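Local coordinates for hypothetical protein HI1011 (Haemophilus influenzae, PDB 1YZY) that catalyses the ATP-dependent phosphorylation of 3-oxo-tetronate, a four-carbon sugar acid derivative, to 3-oxo-tetronate 4-phosphate, at residues V4-F9 against V45-R51; T75-F79 against L223-M227; E106-T112 against F214-G220. All coordinates share one frame; numbering follows the deposited sequence.

From the N terminus, strand 3-6 first pairs with strand 43-47 in contact 1, closing a loop that contains helix 9-20 and strand 26-30. Contact 2 opens only afterwards, so the two are in series. It starts at strand 77-80, the other neighbour of strand 3-6, and is completed when helix 221-232 packs against that strand. Contact 3 is nested inside this long loop: 106-112 meets 214-220 just before the helix begins. Contacts 2 and 3 also touch, through the side chains of Tyr-78 and Gln-76. Contact 1 thus joins two strands, contact 2 a strand and a helix, and contact 3 the sheet edge and a smaller parallel sheet.

Contact 1 (V4-F9 against V45-R51); sequences VIADDF and VISLKSR
The guanidinium of Arg-51 has the CB of Asp-8 over one face, while OD2 of Asp-7 approaches it obliquely; at the edge of the Phe-9 ring, in its plane, lies Ser-47 OG, 3.5 Å from CD1. These groups gather where two parallel strands, 4-6 and 45-47, run out into loops, in a sheet of the sugar-binding N-terminal domain with helices 9-20 and 55-71 on its two faces.

Arg-51 bridges two acids, each through a different nitrogen: NH1 is 2.6 Å from Asp-7 OD2, NH2 2.8 Å from Asp-8 OD2. Neither carboxylate is coplanar with the guanidinium: the Asp-7 plane is turned 75° from it and that of Asp-8 55°. A bend in the arginine chain (chi3 -72°) folds its end back to the acids. Asp-8 is also the N-cap of helix 9-20, its OD1 accepting the amide of Gly-11, so one side chain serves salt bridge and helix.

Behind this polar end the strands carry mostly small or beta-branched apolar residues, which suit a buried sheet; Ser-47 is the polar exception. Val-4 and Val-45 lie side by side, Val-4 CB 3.8 Å from Val-45 CG2, facing helix 9-20 with Ala-6. Ile-5 and Ile-46 face helix 55-71. Parallel-sheet bonds run from Ile-46 N to Val-4 O and from Ala-6 N to Ile-46 O, and the pairing ends with Leu-48 N donating to Ala-6 O at 3.0 Å.

Contact 2 (T75-F79 against L223-M227); sequences TQFYF and LGAYM
Tyr-78 reaches from its strand to the first turn of helix 221-232, where the backbone N of Gly-224 gives its OH a weak, bent hydrogen bond (N to OH 3.1 Å, 127° at the hydrogen). The stronger partner of that hydroxyl is the carbonyl of Gly-220, so the hydroxyl sits between the Gly-220 carbonyl and the Gly-224 amide at the helix start. With CG anti to the backbone N (chi1 -168°), the ring extends toward the helix.

A Met-aromatic contact comes next. Met-227 SD lies in the plane of the Tyr-78 ring, at its edge, 5.0 Å from the centroid and 3.8 Å from CE1. Leu-223 and Met-227, one turn apart and joined by the helical bond from Met-227 N to Leu-223 O, both direct their CB at the strand.

The fold here is a helix packed on one face of a parallel sheet: helix 223-227 runs roughly antiparallel to strand 77-79, their axes 10.9 Å apart. It follows directly from strand 216-219, which neighbours strand 77-80.

The remaining contacts are van der Waals. Gly-224, lacking a side chain, lets Tyr-78 CE1 come within 3.6 Å of its CA, and Leu-223 brings CB to 3.5 Å from Tyr-78 OH. Toward the start of the strand, the bent chain of Met-227 sets its CE 3.6 Å from NE2 of Gln-76, an amide nitrogen hydrogen-bonded to the carbonyl of Phe-214.

Contact 3 (E106-T112 against F214-G220); sequences EDFTVIT and FKLVTGG
Phe-108 and Phe-214 meet with their long axes oblique: CZ of Phe-214 arrives at the edge of the Phe-108 ring, near its plane, 4.0 Å from CD2. They sit at one end of two strands, 109-111 and 216-219, that run alongside each other almost in parallel (9°), the edges of separate sheets meeting with few backbone bonds. This seam joins an outer strand of the three-stranded parallel sheet to strand 216-219, which on its other side pairs with strand 77-80.

Val-110 lies side by side with Val-217 and sends its CG1 to 3.8 Å from CE2 of Phe-214. Beta-branched residues such as these suit buried strands, filling the space next to the backbone without long flexible chains. Glu-106 and Lys-215 cross at about a right angle: the acid's CG and carboxylate lie against Lys-215 CB, Glu-106 OE1 3.6 Å from it, without a salt bridge; Lys-215 NZ instead bonds the carbonyl of Thr-75.

Two threonines supply side-chain bonds where backbone bonding is sparse. Thr-109 holds OG1 anti to its own N (chi1 -170°), and that hydroxyl donates to Leu-216 O at 2.8 Å, from well above the carbonyl plane. Thr-218 approaches differently: its OG1 donates to Val-110 O at 2.7 Å, in the carbonyl plane and on a lone pair, while its backbone N makes a weak bond to the same oxygen. That hydroxyl is hydrogen-bonded to the Tyr-81 OH as well. Toward the phenylalanines a water spans the gap, donating to Phe-108 O and accepting from Leu-216 N.

At the far end the chain is glycine-rich. Gly-219 adopts backbone angles that call for glycine, and its CA lies 3.0 Å from Thr-112 O, the same oxygen that accepts the N-H of Gly-220 with N also 3.0 Å away.

Contact 1 (V4-F9 against V45-R51)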
loop_
_atom_site.group_PDB
_atom_site.type_symbol
_atom_site.label_atom_id
_atom_site.label_comp_id
_atom_site.label_asym_id
_atom_site.label_seq_id
_atom_site.Cartn_x
_atom_site.Cartn_y
_atom_site.Cartn_z
ATOM N N VAL A 4 4.061 -1.047 -11.536
ATOM C CA VAL A 4 4.841 -0.879 -10.324
ATOM C C VAL A 4 5.067 -2.233 -9.673
ATOM O O VAL A 4 4.152 -3.054 -9.603
ATOM C CB VAL A 4 4.113 0.034 -9.326
ATOM C CG1 VAL A 4 4.957 0.231 -8.067
ATOM C CG2 VAL A 4 3.767 1.381 -9.990
ATOM N N ILE A 5 6.298 -2.479 -9.241
ATOM C CA ILE A 5 6.656 -3.719 -8.570
ATOM C C ILE A 5 7.124 -3.331 -7.183
ATOM O O ILE A 5 8.250 -2.871 -7.013
ATOM C CB ILE A 5 7.782 -4.454 -9.301
ATOM C CG1 ILE A 5 7.323 -4.831 -10.708
ATOM C CG2 ILE A 5 8.180 -5.710 -8.526
ATOM C CD1 ILE A 5 8.402 -5.434 -11.563
ATOM N N ALA A 6 6.249 -3.495 -6.198
ATOM C CA ALA A 6 6.564 -3.133 -4.823
ATOM C C ALA A 6 7.093 -4.289 -3.971
ATOM O O ALA A 6 6.581 -5.406 -4.046
ATOM C CB ALA A 6 5.354 -2.513 -4.184
ATOM N N ASP A 7 8.085 -3.989 -3.133
ATOM C CA ASP A 7 8.729 -4.976 -2.269
ATOM C C ASP A 7 8.069 -5.248 -0.910
ATOM O O ASP A 7 8.663 -5.884 -0.030
ATOM C CB ASP A 7 10.227 -4.641 -2.099
ATOM C CG ASP A 7 10.489 -3.513 -1.101
ATOM O OD1 ASP A 7 9.643 -2.604 -0.928
ATOM O OD2 ASP A 7 11.567 -3.546 -0.476
ATOM N N ASP A 8 6.894 -4.670 -0.697
ATOM C CA ASP A 8 6.137 -4.908 0.532
ATOM C C ASP A 8 4.699 -4.414 0.373
ATOM O O ASP A 8 4.397 -3.650 -0.549
ATOM C CB ASP A 8 6.835 -4.319 1.775
ATOM C CG ASP A 8 6.515 -2.855 2.007
ATOM O OD1 ASP A 8 6.304 -2.124 1.016
ATOM O OD2 ASP A 8 6.489 -2.442 3.188
ATOM N N PHE A 9 3.824 -4.849 1.276
ATOM C CA PHE A 9 2.419 -4.480 1.214
ATOM C C PHE A 9 2.118 -3.013 1.523
ATOM O O PHE A 9 1.410 -2.356 0.768
ATOM C CB PHE A 9 1.584 -5.393 2.121
ATOM C CG PHE A 9 0.113 -5.199 1.964
ATOM C CD1 PHE A 9 -0.527 -5.601 0.794
ATOM C CD2 PHE A 9 -0.624 -4.554 2.949
ATOM C CE1 PHE A 9 -1.875 -5.356 0.604
ATOM C CE2 PHE A 9 -1.974 -4.304 2.766
ATOM C CZ PHE A 9 -2.600 -4.705 1.590
ATOM N N VAL A 45 -0.092 -1.967 -9.721
ATOM C CA VAL A 45 0.916 -2.180 -8.697
ATOM C C VAL A 45 0.865 -3.631 -8.193
ATOM O O VAL A 45 -0.191 -4.105 -7.787
ATOM C CB VAL A 45 0.660 -1.264 -7.474
ATOM C CG1 VAL A 45 1.756 -1.445 -6.439
ATOM C CG2 VAL A 45 0.565 0.189 -7.895
ATOM N N ILE A 46 1.986 -4.343 -8.240
ATOM C CA ILE A 46 2.028 -5.713 -7.726
ATOM C C ILE A 46 2.780 -5.727 -6.397
ATOM O O ILE A 46 3.941 -5.345 -6.322
ATOM C CB ILE A 46 2.671 -6.716 -8.724
ATOM C CG1 ILE A 46 1.767 -6.885 -9.942
ATOM C CG2 ILE A 46 2.881 -8.089 -8.054
ATOM C CD1 ILE A 46 2.291 -7.870 -10.951
ATOM N N SER A 47 2.067 -6.103 -5.343
ATOM C CA SER A 47 2.591 -6.180 -3.985
ATOM C C SER A 47 3.276 -7.522 -3.717
ATOM O O SER A 47 2.674 -8.589 -3.905
ATOM C CB SER A 47 1.439 -5.953 -2.993
ATOM O OG SER A 47 1.559 -6.744 -1.823
ATOM N N LEU A 48 4.541 -7.464 -3.303
ATOM C CA LEU A 48 5.318 -8.665 -2.999
ATOM C C LEU A 48 5.775 -8.656 -1.541
ATOM O O LEU A 48 5.388 -7.780 -0.760
ATOM C CB LEU A 48 6.542 -8.766 -3.918
ATOM C CG LEU A 48 6.372 -8.824 -5.442
ATOM C CD1 LEU A 48 7.724 -8.618 -6.114
ATOM C CD2 LEU A 48 5.758 -10.146 -5.878
ATOM N N LYS A 49 6.532 -9.681 -1.164
ATOM C CA LYS A 49 7.083 -9.804 0.186
ATOM C C LYS A 49 8.586 -9.996 -0.029
ATOM O O LYS A 49 9.216 -10.857 0.590
ATOM C CB LYS A 49 6.506 -11.039 0.898
ATOM C CG LYS A 49 4.991 -11.038 1.143
ATOM C CD LYS A 49 4.538 -12.389 1.720
ATOM C CE LYS A 49 3.013 -12.543 1.759
ATOM N NZ LYS A 49 2.358 -11.773 2.855
ATOM N N SER A 50 9.159 -9.142 -0.869
ATOM C CA SER A 50 10.564 -9.231 -1.235
ATOM C C SER A 50 11.480 -8.144 -0.671
ATOM O O SER A 50 12.436 -7.769 -1.353
ATOM C CB SER A 50 10.667 -9.169 -2.752
ATOM O OG SER A 50 9.958 -8.046 -3.246
ATOM N N ARG A 51 11.265 -7.688 0.559
ATOM C CA ARG A 51 12.187 -6.697 1.110
ATOM C C ARG A 51 13.442 -7.341 1.719
ATOM O O ARG A 51 14.549 -6.797 1.594
ATOM C CB ARG A 51 11.479 -5.815 2.150
ATOM C CG ARG A 51 12.362 -4.687 2.704
ATOM C CD ARG A 51 11.749 -4.059 3.986
ATOM N NE ARG A 51 10.555 -3.226 3.833
ATOM C CZ ARG A 51 10.309 -2.427 2.798
ATOM N NH1 ARG A 51 11.178 -2.323 1.792
ATOM N NH2 ARG A 51 9.173 -1.747 2.751
#

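Contact 2 (T75-F79 against L223-M227)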
loop_
_atom_site.group_PDB
_atom_site.type_symbol
_atom_site.label_atom_id
_atom_site.label_comp_id
_atom_site.label_asym_id
_atom_site.label_seq_id
_atom_site.Cartn_x
_atom_site.Cartn_y
_atom_site.Cartn_z
ATOM N N THR A 75 4.061 -0.515 -20.153
ATOM C CA THR A 75 5.224 -0.169 -20.972
ATOM C C THR A 75 6.334 0.531 -20.194
ATOM O O THR A 75 7.461 0.656 -20.685
ATOM C CB THR A 75 4.848 0.662 -22.243
ATOM O OG1 THR A 75 4.248 1.914 -21.877
ATOM C CG2 THR A 75 3.888 -0.118 -23.120
ATOM N N GLN A 76 6.026 0.978 -18.980
ATOM C CA GLN A 76 7.018 1.640 -18.145
ATOM C C GLN A 76 6.999 0.970 -16.784
ATOM O O GLN A 76 5.933 0.741 -16.228
ATOM C CB GLN A 76 6.722 3.137 -18.018
ATOM C CG GLN A 76 7.754 3.869 -17.166
ATOM C CD GLN A 76 7.642 5.378 -17.243
ATOM O OE1 GLN A 76 6.549 5.936 -17.361
ATOM N NE2 GLN A 76 8.780 6.051 -17.152
ATOM N N PHE A 77 8.173 0.692 -16.227
ATOM C CA PHE A 77 8.243 0.002 -14.949
ATOM C C PHE A 77 8.846 0.790 -13.812
ATOM O O PHE A 77 9.756 1.596 -14.013
ATOM C CB PHE A 77 8.940 -1.338 -15.143
ATOM C CG PHE A 77 8.338 -2.146 -16.249
ATOM C CD1 PHE A 77 7.282 -3.021 -15.994
ATOM C CD2 PHE A 77 8.739 -1.940 -17.567
ATOM C CE1 PHE A 77 6.629 -3.667 -17.035
ATOM C CE2 PHE A 77 8.092 -2.579 -18.617
ATOM C CZ PHE A 77 7.031 -3.445 -18.349
ATOM N N TYR A 78 8.351 0.521 -12.610
ATOM C CA TYR A 78 8.782 1.213 -11.414
ATOM C C TYR A 78 9.014 0.227 -10.277
ATOM O O TYR A 78 8.073 -0.404 -9.803
ATOM C CB TYR A 78 7.687 2.202 -11.013
ATOM C CG TYR A 78 8.073 3.214 -9.959
ATOM C CD1 TYR A 78 8.223 4.563 -10.291
ATOM C CD2 TYR A 78 8.275 2.840 -8.634
ATOM C CE1 TYR A 78 8.572 5.514 -9.335
ATOM C CE2 TYR A 78 8.624 3.790 -7.661
ATOM C CZ TYR A 78 8.771 5.124 -8.024
ATOM O OH TYR A 78 9.116 6.074 -7.091
ATOM N N PHE A 79 10.267 0.095 -9.851
ATOM C CA PHE A 79 10.632 -0.779 -8.742
ATOM C C PHE A 79 10.536 0.066 -7.477
ATOM O O PHE A 79 11.384 0.911 -7.223
ATOM C CB PHE A 79 12.060 -1.315 -8.939
ATOM C CG PHE A 79 12.579 -2.131 -7.781
ATOM C CD1 PHE A 79 11.705 -2.786 -6.913
ATOM C CD2 PHE A 79 13.944 -2.215 -7.542
ATOM C CE1 PHE A 79 12.183 -3.501 -5.826
ATOM C CE2 PHE A 79 14.436 -2.927 -6.459
ATOM C CZ PHE A 79 13.554 -3.572 -5.595
ATOM N N LEU A 223 8.750 9.889 -6.009
ATOM C CA LEU A 223 8.874 10.029 -7.458
ATOM C C LEU A 223 7.645 9.538 -8.193
ATOM O O LEU A 223 7.209 10.159 -9.169
ATOM C CB LEU A 223 10.103 9.279 -7.980
ATOM C CG LEU A 223 10.256 9.247 -9.503
ATOM C CD1 LEU A 223 10.434 10.662 -10.046
ATOM C CD2 LEU A 223 11.434 8.378 -9.889
ATOM N N GLY A 224 7.140 8.384 -7.764
ATOM C CA GLY A 224 5.970 7.795 -8.391
ATOM C C GLY A 224 4.801 8.747 -8.408
ATOM O O GLY A 224 4.044 8.768 -9.377
ATOM N N ALA A 225 4.638 9.491 -7.312
ATOM C CA ALA A 225 3.571 10.484 -7.159
ATOM C C ALA A 225 3.679 11.587 -8.209
ATOM O O ALA A 225 2.684 11.973 -8.832
ATOM C CB ALA A 225 3.632 11.090 -5.781
ATOM N N TYR A 226 4.889 12.113 -8.384
ATOM C CA TYR A 226 5.111 13.169 -9.356
ATOM C C TYR A 226 5.042 12.684 -10.783
ATOM O O TYR A 226 4.768 13.471 -11.694
ATOM C CB TYR A 226 6.399 13.930 -9.052
ATOM C CG TYR A 226 6.163 14.945 -7.961
ATOM C CD1 TYR A 226 6.413 14.637 -6.630
ATOM C CD2 TYR A 226 5.581 16.174 -8.252
ATOM C CE1 TYR A 226 6.080 15.528 -5.609
ATOM C CE2 TYR A 226 5.238 17.065 -7.241
ATOM C CZ TYR A 226 5.489 16.738 -5.925
ATOM O OH TYR A 226 5.139 17.622 -4.924
ATOM N N MET A 227 5.295 11.392 -10.981
ATOM C CA MET A 227 5.196 10.790 -12.310
ATOM C C MET A 227 3.717 10.660 -12.681
ATOM O O MET A 227 3.346 10.757 -13.847
ATOM C CB MET A 227 5.865 9.417 -12.331
ATOM C CG MET A 227 7.361 9.468 -12.125
ATOM S SD MET A 227 8.094 7.850 -12.296
ATOM C CE MET A 227 8.107 7.693 -14.069
#

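Contact 3 (E106-T112 against F214-G220)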
loop_
_atom_site.group_PDB
_atom_site.type_symbol
_atom_site.label_atom_id
_atom_site.label_comp_id
_atom_site.label_asym_id
_atom_site.label_seq_id
_atom_site.Cartn_x
_atom_site.Cartn_y
_atom_site.Cartn_z
ATOM N N GLU A 106 18.208 -2.718 -20.827
ATOM C CA GLU A 106 18.511 -1.339 -20.478
ATOM C C GLU A 106 19.764 -1.361 -19.607
ATOM O O GLU A 106 20.100 -2.398 -19.025
ATOM C CB GLU A 106 17.339 -0.734 -19.705
ATOM C CG GLU A 106 16.063 -0.622 -20.513
ATOM C CD GLU A 106 16.154 0.434 -21.588
ATOM O OE1 GLU A 106 16.121 1.629 -21.236
ATOM O OE2 GLU A 106 16.262 0.078 -22.776
ATOM N N ASP A 107 20.460 -0.231 -19.515
ATOM C CA ASP A 107 21.678 -0.178 -18.714
ATOM C C ASP A 107 21.817 1.015 -17.781
ATOM O O ASP A 107 22.887 1.254 -17.233
ATOM C CB ASP A 107 22.925 -0.320 -19.604
ATOM C CG ASP A 107 22.778 0.377 -20.944
ATOM O OD1 ASP A 107 22.656 1.620 -20.968
ATOM O OD2 ASP A 107 22.786 -0.323 -21.981
ATOM N N PHE A 108 20.725 1.737 -17.559
ATOM C CA PHE A 108 20.765 2.891 -16.669
ATOM C C PHE A 108 19.393 3.153 -16.055
ATOM O O PHE A 108 18.369 2.965 -16.712
ATOM C CB PHE A 108 21.248 4.139 -17.440
ATOM C CG PHE A 108 21.533 5.332 -16.562
ATOM C CD1 PHE A 108 22.581 5.305 -15.644
ATOM C CD2 PHE A 108 20.747 6.474 -16.639
ATOM C CE1 PHE A 108 22.836 6.396 -14.816
ATOM C CE2 PHE A 108 20.998 7.575 -15.809
ATOM C CZ PHE A 108 22.042 7.532 -14.899
ATOM N N THR A 109 19.380 3.595 -14.803
ATOM C CA THR A 109 18.135 3.911 -14.106
ATOM C C THR A 109 18.460 4.868 -12.961
ATOM O O THR A 109 19.632 5.132 -12.702
ATOM C CB THR A 109 17.444 2.619 -13.549
ATOM O OG1 THR A 109 16.123 2.932 -13.081
ATOM C CG2 THR A 109 18.244 2.015 -12.390
ATOM N N VAL A 110 17.430 5.407 -12.307
ATOM C CA VAL A 110 17.604 6.326 -11.173
ATOM C C VAL A 110 17.217 5.698 -9.833
ATOM O O VAL A 110 16.456 4.737 -9.776
ATOM C CB VAL A 110 16.787 7.634 -11.350
ATOM C CG1 VAL A 110 17.140 8.289 -12.667
ATOM C CG2 VAL A 110 15.288 7.355 -11.267
ATOM N N ILE A 111 17.727 6.281 -8.757
ATOM C CA ILE A 111 17.461 5.803 -7.409
ATOM C C ILE A 111 17.022 6.991 -6.569
ATOM O O ILE A 111 17.736 7.991 -6.493
ATOM C CB ILE A 111 18.745 5.187 -6.798
ATOM C CG1 ILE A 111 19.107 3.900 -7.539
ATOM C CG2 ILE A 111 18.612 4.997 -5.294
ATOM C CD1 ILE A 111 20.401 3.308 -7.090
ATOM N N THR A 112 15.851 6.902 -5.951
ATOM C CA THR A 112 15.380 7.990 -5.110
ATOM C C THR A 112 14.267 7.657 -4.132
ATOM O O THR A 112 13.112 7.523 -4.515
ATOM C CB THR A 112 14.974 9.248 -5.935
ATOM O OG1 THR A 112 14.425 10.243 -5.059
ATOM C CG2 THR A 112 13.954 8.902 -7.012
ATOM N N PHE A 214 12.242 6.867 -19.479
ATOM C CA PHE A 214 12.989 5.755 -18.908
ATOM C C PHE A 214 12.098 4.505 -18.913
ATOM O O PHE A 214 10.932 4.567 -18.531
ATOM C CB PHE A 214 13.387 6.065 -17.465
ATOM C CG PHE A 214 14.712 6.758 -17.324
ATOM C CD1 PHE A 214 15.034 7.855 -18.118
ATOM C CD2 PHE A 214 15.620 6.339 -16.359
ATOM C CE1 PHE A 214 16.242 8.527 -17.944
ATOM C CE2 PHE A 214 16.830 7.005 -16.177
ATOM C CZ PHE A 214 17.141 8.100 -16.970
ATOM N N LYS A 215 12.657 3.381 -19.357
ATOM C CA LYS A 215 11.938 2.108 -19.404
ATOM C C LYS A 215 11.747 1.619 -17.969
ATOM O O LYS A 215 10.794 0.896 -17.669
ATOM C CB LYS A 215 12.773 1.088 -20.172
ATOM C CG LYS A 215 11.996 0.110 -20.998
ATOM C CD LYS A 215 11.546 0.745 -22.292
ATOM C CE LYS A 215 10.744 -0.241 -23.140
ATOM N NZ LYS A 215 9.461 -0.685 -22.502
ATOM N N LEU A 216 12.689 2.000 -17.103
ATOM C CA LEU A 216 12.685 1.633 -15.690
ATOM C C LEU A 216 13.189 2.728 -14.733
ATOM O O LEU A 216 14.184 3.399 -15.004
ATOM C CB LEU A 216 13.547 0.381 -15.478
ATOM C CG LEU A 216 13.814 -0.010 -14.024
ATOM C CD1 LEU A 216 12.525 -0.513 -13.380
ATOM C CD2 LEU A 216 14.897 -1.064 -13.952
ATOM N N VAL A 217 12.487 2.904 -13.619
ATOM C CA VAL A 217 12.884 3.861 -12.600
ATOM C C VAL A 217 12.688 3.184 -11.240
ATOM O O VAL A 217 11.919 2.233 -11.129
ATOM C CB VAL A 217 12.071 5.191 -12.672
ATOM C CG1 VAL A 217 12.174 5.818 -14.059
ATOM C CG2 VAL A 217 10.640 4.970 -12.303
ATOM N N THR A 218 13.408 3.645 -10.222
ATOM C CA THR A 218 13.298 3.073 -8.880
ATOM C C THR A 218 13.168 4.173 -7.816
ATOM O O THR A 218 13.519 5.333 -8.056
ATOM C CB THR A 218 14.514 2.148 -8.524
ATOM O OG1 THR A 218 15.603 2.925 -8.010
ATOM C CG2 THR A 218 14.992 1.364 -9.737
ATOM N N GLY A 219 12.574 3.828 -6.678
ATOM C CA GLY A 219 12.428 4.801 -5.615
ATOM C C GLY A 219 11.327 4.481 -4.630
ATOM O O GLY A 219 10.838 3.354 -4.580
ATOM N N GLY A 220 11.003 5.454 -3.785
ATOM C CA GLY A 220 9.933 5.285 -2.819
ATOM C C GLY A 220 8.630 5.728 -3.465
ATOM O O GLY A 220 8.391 5.447 -4.641
HETATM O O HOH W 1 15.465 2.801 -17.999
#